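Local coordinates for protein putative serine phosphatase (Pseudomonas aeruginosa, PDB 6K4E) that probably removes phosphate from phosphothreonine through its magnesium-dependent PP2C domain, within a signalling pathway that controls biofilm formation in response to carbon availability, at residues 81-90 / 289-299; 139-147 / 171-179. All blocks are in the same frame, centred on the assembly; numbering follows the deposited sequence.

Contact 1 of 2, residues 81-90 / 289-299. With MG (magnesium ion), chain F.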
loop_
_atom_site.group_PDB
_atom_site.type_symbol
_atom_site.label_atom_id
_atom_site.label_comp_id
_atom_site.label_asym_id
_atom_site.label_seq_id
_atom_site.Cartn_x
_atom_site.Cartn_y
_atom_site.Cartn_z
ATOM N N HIS B 81 -15.453 17.900 18.333
ATOM C CA HIS B 81 -14.932 17.118 19.442
ATOM C C HIS B 81 -13.748 16.277 18.971
ATOM O O HIS B 81 -13.454 15.215 19.526
ATOM C CB HIS B 81 -16.035 16.330 20.138
ATOM C CG HIS B 81 -16.756 17.153 21.153
ATOM N ND1 HIS B 81 -16.616 16.908 22.512
ATOM C CD2 HIS B 81 -17.552 18.235 20.981
ATOM C CE1 HIS B 81 -17.353 17.826 23.117
ATOM N NE2 HIS B 81 -17.934 18.650 22.239
ATOM N N HIS B 82 -13.081 16.779 17.895
ATOM C CA HIS B 82 -11.844 16.245 17.349
ATOM C C HIS B 82 -11.090 17.345 16.625
ATOM O O HIS B 82 -11.693 18.341 16.224
ATOM C CB HIS B 82 -12.103 15.043 16.389
ATOM C CG HIS B 82 -12.012 15.379 14.935
ATOM N ND1 HIS B 82 -13.030 16.079 14.288
ATOM C CD2 HIS B 82 -11.016 15.126 14.047
ATOM C CE1 HIS B 82 -12.604 16.258 13.045
ATOM N NE2 HIS B 82 -11.398 15.706 12.850
ATOM N N PHE B 83 -9.781 17.114 16.380
ATOM C CA PHE B 83 -8.961 17.938 15.502
ATOM C C PHE B 83 -7.875 17.069 14.914
ATOM O O PHE B 83 -7.496 16.071 15.526
ATOM C CB PHE B 83 -8.431 19.230 16.139
ATOM C CG PHE B 83 -7.225 19.138 17.052
ATOM C CD1 PHE B 83 -5.961 18.823 16.536
ATOM C CD2 PHE B 83 -7.321 19.504 18.391
ATOM C CE1 PHE B 83 -4.848 18.785 17.363
ATOM C CE2 PHE B 83 -6.197 19.490 19.213
ATOM C CZ PHE B 83 -4.970 19.129 18.697
ATOM N N ILE B 84 -7.432 17.402 13.693
ATOM C CA ILE B 84 -6.392 16.656 12.996
ATOM C C ILE B 84 -5.300 17.580 12.573
ATOM O O ILE B 84 -5.557 18.652 12.023
ATOM C CB ILE B 84 -6.942 15.785 11.811
ATOM C CG1 ILE B 84 -5.822 14.984 11.119
ATOM C CG2 ILE B 84 -7.756 16.560 10.812
ATOM C CD1 ILE B 84 -5.072 13.975 12.052
ATOM N N LEU B 85 -4.094 17.188 12.868
ATOM C CA LEU B 85 -2.895 17.901 12.441
ATOM C C LEU B 85 -2.123 16.851 11.641
ATOM O O LEU B 85 -1.736 15.825 12.198
ATOM C CB LEU B 85 -2.088 18.381 13.665
ATOM C CG LEU B 85 -1.188 19.616 13.485
ATOM C CD1 LEU B 85 -0.496 19.979 14.805
ATOM C CD2 LEU B 85 -0.113 19.405 12.389
ATOM N N TRP B 86 -2.001 17.033 10.329
ATOM C CA TRP B 86 -1.322 16.020 9.525
ATOM C C TRP B 86 -0.450 16.698 8.514
ATOM O O TRP B 86 -0.968 17.275 7.574
ATOM C CB TRP B 86 -2.336 15.090 8.842
ATOM C CG TRP B 86 -1.701 13.969 8.071
ATOM C CD1 TRP B 86 -1.126 12.843 8.576
ATOM C CD2 TRP B 86 -1.596 13.873 6.643
ATOM N NE1 TRP B 86 -0.664 12.042 7.546
ATOM C CE2 TRP B 86 -0.966 12.638 6.349
ATOM C CE3 TRP B 86 -2.011 14.688 5.576
ATOM C CZ2 TRP B 86 -0.762 12.199 5.034
ATOM C CZ3 TRP B 86 -1.774 14.266 4.276
ATOM C CH2 TRP B 86 -1.154 13.038 4.019
ATOM N N LYS B 87 0.867 16.671 8.730
ATOM C CA LYS B 87 1.785 17.356 7.847
ATOM C C LYS B 87 2.959 16.457 7.510
ATOM O O LYS B 87 3.916 16.410 8.292
ATOM C CB LYS B 87 2.247 18.708 8.492
ATOM C CG LYS B 87 3.307 19.548 7.727
ATOM C CD LYS B 87 2.863 20.152 6.382
ATOM C CE LYS B 87 4.019 20.790 5.640
ATOM N NZ LYS B 87 4.899 19.785 4.982
ATOM N N PRO B 88 2.941 15.787 6.317
ATOM C CA PRO B 88 4.085 14.956 5.930
ATOM C C PRO B 88 5.301 15.833 5.701
ATOM O O PRO B 88 5.158 17.011 5.329
ATOM C CB PRO B 88 3.615 14.310 4.608
ATOM C CG PRO B 88 2.160 14.425 4.616
ATOM C CD PRO B 88 1.908 15.751 5.261
ATOM N N ARG B 89 6.497 15.277 5.936
ATOM C CA ARG B 89 7.750 16.008 5.741
ATOM C C ARG B 89 7.881 16.311 4.240
ATOM O O ARG B 89 8.123 17.449 3.851
ATOM C CB ARG B 89 8.932 15.203 6.261
ATOM C CG ARG B 89 10.222 15.993 6.307
ATOM C CD ARG B 89 11.377 15.085 6.680
ATOM N NE ARG B 89 12.221 14.810 5.526
ATOM C CZ ARG B 89 13.487 14.417 5.603
ATOM N NH1 ARG B 89 14.066 14.251 6.783
ATOM N NH2 ARG B 89 14.185 14.189 4.501
ATOM N N ASP B 90 7.657 15.298 3.402
ATOM C CA ASP B 90 7.697 15.526 1.974
ATOM C C ASP B 90 6.230 15.634 1.500
ATOM O O ASP B 90 5.378 16.054 2.291
ATOM C CB ASP B 90 8.588 14.485 1.284
ATOM C CG ASP B 90 9.932 14.275 2.015
ATOM O OD1 ASP B 90 10.593 15.289 2.371
ATOM O OD2 ASP B 90 10.300 13.098 2.269
ATOM N N GLN B 289 11.544 20.902 8.467
ATOM C CA GLN B 289 10.707 19.912 9.137
ATOM C C GLN B 289 11.549 18.630 9.153
ATOM O O GLN B 289 12.095 18.215 8.131
ATOM C CB GLN B 289 9.377 19.709 8.403
ATOM C CG GLN B 289 8.353 18.932 9.228
ATOM C CD GLN B 289 7.062 18.722 8.499
ATOM O OE1 GLN B 289 6.669 19.517 7.667
ATOM N NE2 GLN B 289 6.365 17.647 8.797
ATOM N N ARG B 290 11.737 18.088 10.341
ATOM C CA ARG B 290 12.592 16.935 10.614
ATOM C C ARG B 290 11.933 15.593 10.270
ATOM O O ARG B 290 12.620 14.675 9.841
ATOM C CB ARG B 290 13.012 17.003 12.111
ATOM C CG ARG B 290 14.189 16.154 12.458
ATOM C CD ARG B 290 14.990 16.739 13.587
ATOM N NE ARG B 290 16.344 16.231 13.457
ATOM C CZ ARG B 290 17.384 16.650 14.162
ATOM N NH1 ARG B 290 17.237 17.597 15.079
ATOM N NH2 ARG B 290 18.585 16.125 13.957
ATOM N N ASP B 291 10.601 15.480 10.481
ATOM C CA ASP B 291 9.849 14.240 10.282
ATOM C C ASP B 291 8.374 14.551 9.986
ATOM O O ASP B 291 7.949 15.711 10.052
ATOM C CB ASP B 291 9.974 13.361 11.563
ATOM C CG ASP B 291 9.491 11.930 11.423
ATOM O OD1 ASP B 291 9.302 11.473 10.272
ATOM O OD2 ASP B 291 9.320 11.260 12.459
ATOM N N ASP B 292 7.620 13.523 9.579
ATOM C CA ASP B 292 6.189 13.628 9.340
ATOM C C ASP B 292 5.535 13.962 10.681
ATOM O O ASP B 292 5.915 13.400 11.722
ATOM C CB ASP B 292 5.651 12.285 8.827
ATOM C CG ASP B 292 6.245 11.864 7.521
ATOM O OD1 ASP B 292 6.334 12.700 6.631
ATOM O OD2 ASP B 292 6.607 10.680 7.390
ATOM N N ILE B 293 4.592 14.893 10.664
ATOM C CA ILE B 293 3.875 15.311 11.862
ATOM C C ILE B 293 2.404 14.841 11.786
ATOM O O ILE B 293 1.782 14.914 10.730
ATOM C CB ILE B 293 4.026 16.857 12.087
ATOM C CG1 ILE B 293 5.499 17.222 12.394
ATOM C CG2 ILE B 293 3.085 17.386 13.189
ATOM C CD1 ILE B 293 5.910 18.657 12.169
ATOM N N THR B 294 1.883 14.311 12.907
ATOM C CA THR B 294 0.492 13.902 13.078
ATOM C C THR B 294 0.113 14.071 14.512
ATOM O O THR B 294 0.829 13.611 15.394
ATOM C CB THR B 294 0.187 12.442 12.667
ATOM O OG1 THR B 294 0.839 12.172 11.440
ATOM C CG2 THR B 294 -1.349 12.190 12.489
ATOM N N ILE B 295 -1.016 14.755 14.733
ATOM C CA ILE B 295 -1.653 14.878 16.027
ATOM C C ILE B 295 -3.142 14.662 15.786
ATOM O O ILE B 295 -3.766 15.441 15.085
ATOM C CB ILE B 295 -1.377 16.191 16.823
ATOM C CG1 ILE B 295 0.116 16.416 17.056
ATOM C CG2 ILE B 295 -2.173 16.196 18.156
ATOM C CD1 ILE B 295 0.394 17.643 18.003
ATOM N N LEU B 296 -3.696 13.610 16.377
ATOM C CA LEU B 296 -5.119 13.334 16.324
ATOM C C LEU B 296 -5.654 13.493 17.731
ATOM O O LEU B 296 -5.190 12.837 18.669
ATOM C CB LEU B 296 -5.412 11.936 15.735
ATOM C CG LEU B 296 -6.877 11.561 15.463
ATOM C CD1 LEU B 296 -7.678 12.723 14.871
ATOM C CD2 LEU B 296 -6.962 10.315 14.614
ATOM N N SER B 297 -6.557 14.465 17.890
ATOM C CA SER B 297 -7.122 14.771 19.184
ATOM C C SER B 297 -8.587 14.535 19.149
ATOM O O SER B 297 -9.193 14.684 18.102
ATOM C CB SER B 297 -6.804 16.206 19.587
ATOM O OG SER B 297 -7.367 16.562 20.840
ATOM N N PHE B 298 -9.142 14.132 20.297
ATOM C CA PHE B 298 -10.551 13.808 20.531
ATOM C C PHE B 298 -10.932 14.115 21.966
ATOM O O PHE B 298 -10.086 14.088 22.848
ATOM C CB PHE B 298 -10.843 12.350 20.163
ATOM C CG PHE B 298 -10.048 11.291 20.895
ATOM C CD1 PHE B 298 -8.751 10.968 20.502
ATOM C CD2 PHE B 298 -10.612 10.575 21.934
ATOM C CE1 PHE B 298 -8.025 9.959 21.164
ATOM C CE2 PHE B 298 -9.884 9.577 22.593
ATOM C CZ PHE B 298 -8.599 9.261 22.198
ATOM N N ARG B 299 -12.186 14.482 22.202
ATOM C CA ARG B 299 -12.611 14.872 23.534
ATOM C C ARG B 299 -13.904 14.184 23.938
ATOM O O ARG B 299 -14.789 14.007 23.102
ATOM C CB ARG B 299 -12.755 16.409 23.579
ATOM C CG ARG B 299 -13.381 16.958 24.846
ATOM C CD ARG B 299 -13.190 18.433 24.937
ATOM N NE ARG B 299 -14.040 19.019 25.969
ATOM C CZ ARG B 299 -13.594 19.533 27.108
ATOM N NH1 ARG B 299 -12.295 19.518 27.388
ATOM N NH2 ARG B 299 -14.441 20.063 27.979
HETATM MG MG MG F . 8.256 9.663 12.786
HETATM O O HOH W 1 7.557 12.606 4.280
HETATM O O HOH W 2 8.745 9.074 10.821
HETATM O O HOH W 3 6.321 10.813 12.439
HETATM O O HOH W 4 9.815 8.375 13.204
#
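The Phe-83 ring carries Ser-297 CB on one face, 3.5 Å from the ring centroid, a CH-pi contact between a hydrogen-bonded pair of neighbouring antiparallel strands. With chi1 at 79°, CG of Phe-83 sits between its backbone N and carbonyl carbon, which swings the ring over the serine; Ser-297 OG hydrogen-bonds to Phe-233 O on the neighbouring strand 231-236. Strand 82-87, an outer strand of one sheet of the alpha-beta-beta-alpha sandwich of the PP2C fold, pairs antiparallel with 293-299 through paired backbone bonds at Phe-83/Ser-297, Leu-85/Ile-295 and Lys-87/Ile-293. The Trp-86 indole takes Pro-88 CG on one face and Thr-294 CG2 at its edge, while its NE1 and Thr-294 OG1 go to Asp-95. Arg-290 O lies in plane at the edge of the Arg-89 guanidinium, in a weak bond to NH1.

Phe-83 and Ile-293 lie on the face packed against helix 269-284; Ile-84, Trp-86, Thr-294 and Leu-296 turn to Tyr-97 of the other sheet.

Beyond the strands Asp-291 OD2 binds magnesium at 1.9 Å, alongside Asp-112 and Asp-238. The adjoining turn is pinned by Asp-292 OD1, whose anti lone pair accepts the N-H of Arg-89, N to OD1 2.7 Å, and by the extended Gln-289, whose NE2 donates a hydrogen bond to Asp-291 O. Lys-87 O is gripped from opposite faces of its plane, by Ile-293 N at 2.9 Å and the same Gln-289 NE2 at 2.8 Å.

Contact 2 of 2, residues 139-147 / 171-179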
loop_
_atom_site.group_PDB
_atom_site.type_symbol
_atom_site.label_atom_id
_atom_site.label_comp_id
_atom_site.label_asym_id
_atom_site.label_seq_id
_atom_site.Cartn_x
_atom_site.Cartn_y
_atom_site.Cartn_z
ATOM N N GLY B 139 -12.749 -7.104 15.679
ATOM C CA GLY B 139 -13.647 -6.031 16.088
ATOM C C GLY B 139 -12.876 -4.749 16.323
ATOM O O GLY B 139 -11.643 -4.749 16.270
ATOM N N SER B 140 -13.593 -3.650 16.585
ATOM C CA SER B 140 -12.974 -2.345 16.758
ATOM C C SER B 140 -12.831 -1.919 18.229
ATOM O O SER B 140 -12.353 -0.820 18.517
ATOM C CB SER B 140 -13.756 -1.311 15.958
ATOM O OG SER B 140 -15.115 -1.333 16.363
ATOM N N ARG B 141 -13.160 -2.828 19.154
ATOM C CA ARG B 141 -13.203 -2.574 20.591
ATOM C C ARG B 141 -11.999 -3.083 21.393
ATOM O O ARG B 141 -11.887 -2.762 22.579
ATOM C CB ARG B 141 -14.521 -3.137 21.160
ATOM C CG ARG B 141 -15.708 -2.580 20.370
ATOM C CD ARG B 141 -17.091 -2.914 20.908
ATOM N NE ARG B 141 -18.117 -2.184 20.152
ATOM C CZ ARG B 141 -18.643 -2.601 19.001
ATOM N NH1 ARG B 141 -18.250 -3.751 18.456
ATOM N NH2 ARG B 141 -19.564 -1.870 18.384
ATOM N N ASP B 142 -11.065 -3.786 20.751
ATOM C CA ASP B 142 -9.925 -4.320 21.469
ATOM C C ASP B 142 -8.637 -3.829 20.801
ATOM O O ASP B 142 -8.124 -4.531 19.925
ATOM C CB ASP B 142 -10.038 -5.867 21.501
ATOM C CG ASP B 142 -9.076 -6.625 22.401
ATOM O OD1 ASP B 142 -8.021 -6.057 22.766
ATOM O OD2 ASP B 142 -9.327 -7.821 22.657
ATOM N N PRO B 143 -8.089 -2.643 21.214
ATOM C CA PRO B 143 -6.872 -2.111 20.567
ATOM C C PRO B 143 -5.667 -3.055 20.552
ATOM O O PRO B 143 -5.013 -3.169 19.524
ATOM C CB PRO B 143 -6.602 -0.815 21.345
ATOM C CG PRO B 143 -7.939 -0.400 21.821
ATOM C CD PRO B 143 -8.600 -1.687 22.217
ATOM N N ALA B 144 -5.395 -3.757 21.654
ATOM C CA ALA B 144 -4.290 -4.726 21.730
ATOM C C ALA B 144 -4.455 -5.860 20.729
ATOM O O ALA B 144 -3.461 -6.219 20.105
ATOM C CB ALA B 144 -4.134 -5.276 23.136
ATOM N N ALA B 145 -5.693 -6.402 20.549
ATOM C CA ALA B 145 -5.963 -7.476 19.561
ATOM C C ALA B 145 -5.795 -6.980 18.121
ATOM O O ALA B 145 -5.260 -7.712 17.293
ATOM C CB ALA B 145 -7.355 -8.048 19.751
ATOM N N ILE B 146 -6.216 -5.710 17.847
ATOM C CA ILE B 146 -6.109 -5.060 16.544
ATOM C C ILE B 146 -4.631 -4.934 16.169
ATOM O O ILE B 146 -4.269 -5.241 15.050
ATOM C CB ILE B 146 -6.887 -3.692 16.506
ATOM C CG1 ILE B 146 -8.413 -3.907 16.708
ATOM C CG2 ILE B 146 -6.656 -2.943 15.171
ATOM C CD1 ILE B 146 -9.170 -2.690 17.181
ATOM N N LEU B 147 -3.785 -4.502 17.105
ATOM C CA LEU B 147 -2.342 -4.329 16.907
ATOM C C LEU B 147 -1.631 -5.641 16.632
ATOM O O LEU B 147 -0.759 -5.672 15.769
ATOM C CB LEU B 147 -1.694 -3.591 18.096
ATOM C CG LEU B 147 -2.070 -2.122 18.303
ATOM C CD1 LEU B 147 -1.292 -1.547 19.433
ATOM C CD2 LEU B 147 -1.797 -1.294 17.072
ATOM N N MET B 171 6.664 -0.445 12.635
ATOM C CA MET B 171 5.792 0.713 12.745
ATOM C C MET B 171 5.334 0.965 14.151
ATOM O O MET B 171 5.181 0.036 14.943
ATOM C CB MET B 171 4.600 0.629 11.779
ATOM C CG MET B 171 3.616 -0.482 12.077
ATOM S SD MET B 171 2.250 -0.618 10.900
ATOM C CE MET B 171 3.163 -0.915 9.447
ATOM N N ASP B 172 5.153 2.244 14.465
ATOM C CA ASP B 172 4.631 2.690 15.738
ATOM C C ASP B 172 3.152 2.900 15.521
ATOM O O ASP B 172 2.760 3.246 14.416
ATOM C CB ASP B 172 5.277 4.018 16.139
ATOM C CG ASP B 172 6.788 3.982 16.253
ATOM O OD1 ASP B 172 7.343 2.863 16.399
ATOM O OD2 ASP B 172 7.412 5.089 16.282
ATOM N N ALA B 173 2.336 2.665 16.546
ATOM C CA ALA B 173 0.891 2.879 16.522
ATOM C C ALA B 173 0.319 3.052 17.904
ATOM O O ALA B 173 0.810 2.466 18.860
ATOM C CB ALA B 173 0.162 1.760 15.782
ATOM N N GLY B 174 -0.671 3.919 17.997
ATOM C CA GLY B 174 -1.412 4.175 19.220
ATOM C C GLY B 174 -2.861 4.043 18.821
ATOM O O GLY B 174 -3.304 4.761 17.928
ATOM N N LEU B 175 -3.567 3.073 19.396
ATOM C CA LEU B 175 -4.970 2.799 19.092
ATOM C C LEU B 175 -5.808 2.916 20.323
ATOM O O LEU B 175 -5.461 2.351 21.350
ATOM C CB LEU B 175 -5.136 1.374 18.559
ATOM C CG LEU B 175 -5.049 1.157 17.081
ATOM C CD1 LEU B 175 -5.197 -0.279 16.805
ATOM C CD2 LEU B 175 -6.160 1.899 16.342
ATOM N N VAL B 176 -6.954 3.575 20.207
ATOM C CA VAL B 176 -7.856 3.788 21.330
ATOM C C VAL B 176 -9.295 3.377 21.000
ATOM O O VAL B 176 -9.853 3.845 20.007
ATOM C CB VAL B 176 -7.789 5.280 21.770
ATOM C CG1 VAL B 176 -8.813 5.598 22.847
ATOM C CG2 VAL B 176 -6.384 5.687 22.231
ATOM N N TRP B 177 -9.917 2.575 21.870
ATOM C CA TRP B 177 -11.341 2.299 21.755
ATOM C C TRP B 177 -12.025 3.178 22.830
ATOM O O TRP B 177 -11.797 2.978 24.023
ATOM C CB TRP B 177 -11.695 0.796 21.933
ATOM C CG TRP B 177 -13.149 0.584 22.238
ATOM C CD1 TRP B 177 -13.680 0.237 23.441
ATOM C CD2 TRP B 177 -14.264 0.813 21.359
ATOM N NE1 TRP B 177 -15.052 0.174 23.352
ATOM C CE2 TRP B 177 -15.439 0.560 22.098
ATOM C CE3 TRP B 177 -14.385 1.143 19.997
ATOM C CZ2 TRP B 177 -16.719 0.695 21.544
ATOM C CZ3 TRP B 177 -15.650 1.246 19.443
ATOM C CH2 TRP B 177 -16.799 1.033 20.216
ATOM N N VAL B 178 -12.795 4.189 22.395
ATOM C CA VAL B 178 -13.545 5.096 23.271
ATOM C C VAL B 178 -14.922 4.500 23.431
ATOM O O VAL B 178 -15.711 4.543 22.495
ATOM C CB VAL B 178 -13.625 6.541 22.708
ATOM C CG1 VAL B 178 -14.478 7.459 23.597
ATOM C CG2 VAL B 178 -12.235 7.117 22.505
ATOM N N ASP B 179 -15.188 3.874 24.565
ATOM C CA ASP B 179 -16.488 3.258 24.801
ATOM C C ASP B 179 -17.380 4.279 25.515
ATOM O O ASP B 179 -17.372 4.359 26.730
ATOM C CB ASP B 179 -16.308 1.955 25.601
ATOM C CG ASP B 179 -17.512 1.063 25.667
ATOM O OD1 ASP B 179 -18.654 1.595 25.673
ATOM O OD2 ASP B 179 -17.328 -0.155 25.823
#
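Arg-141 lays its aliphatic chain over the Trp-177 indole in a CH-pi contact: CG stands 3.5 Å from the centroid of the six-membered ring, 9° off its normal. The chain is extended from CG to NE and runs alongside the indole, while the guanidinium plane is turned 72° from the ring. Its NH2 reaches past the ring to a salt bridge with Asp-104. On the opposite face of the indole lies Asp-179 N, and Asp-179 OD2 sits at the edge, taking a weak bond from NE1; Ser-140 O comes within 3.2 Å of Trp-177 CE3.

The apolar contacts follow the strand toward Met-171. Pro-143, first residue of helix 143-157, sets CB against Leu-175 CB at 3.8 Å and CG against Trp-177 CB. Here the helix packs on one sheet of the alpha-beta-beta-alpha sandwich of the PP2C fold, and its first turn, 143-147, crosses strand 171-179 at 141°. Leu-175 CD1 meets two side chains: Ile-146 CG2 at 3.4 Å, tighter than usual for carbons, and Leu-147 CD2 at 3.6 Å. Ile-146 meets the leucine at about a right angle, whereas Leu-147 slides past it and also touches Ala-173 CB.

The start of the helix is capped by Asp-142, the N-cap residue, whose OD1 accepts from Ala-145 N at 3.2 Å, approached from above the carboxylate plane; Asn-222 ND2 donates to the same oxygen.

In the fold
From the N terminus the chain runs through helices 49-67 and 71-77 into strand 82-87, the first half of contact 1. Strands 95-101 and 105-113 then begin the second sheet, and helix 117-138 leads to 139-147. Contact 2 closes a short loop there: helix 143-157 runs out and the chain returns as strand 171-179. The other remaining strands and helix 269-284 follow before 289-299 closes contact 1, with contact 2 nested inside its long loop. Contact 1 sets an early strand beside the last one within one sheet; contact 2 fixes a helix to the outer side of the other. They meet between the sheets, where Phe-298 packs against Val-176 and Val-178.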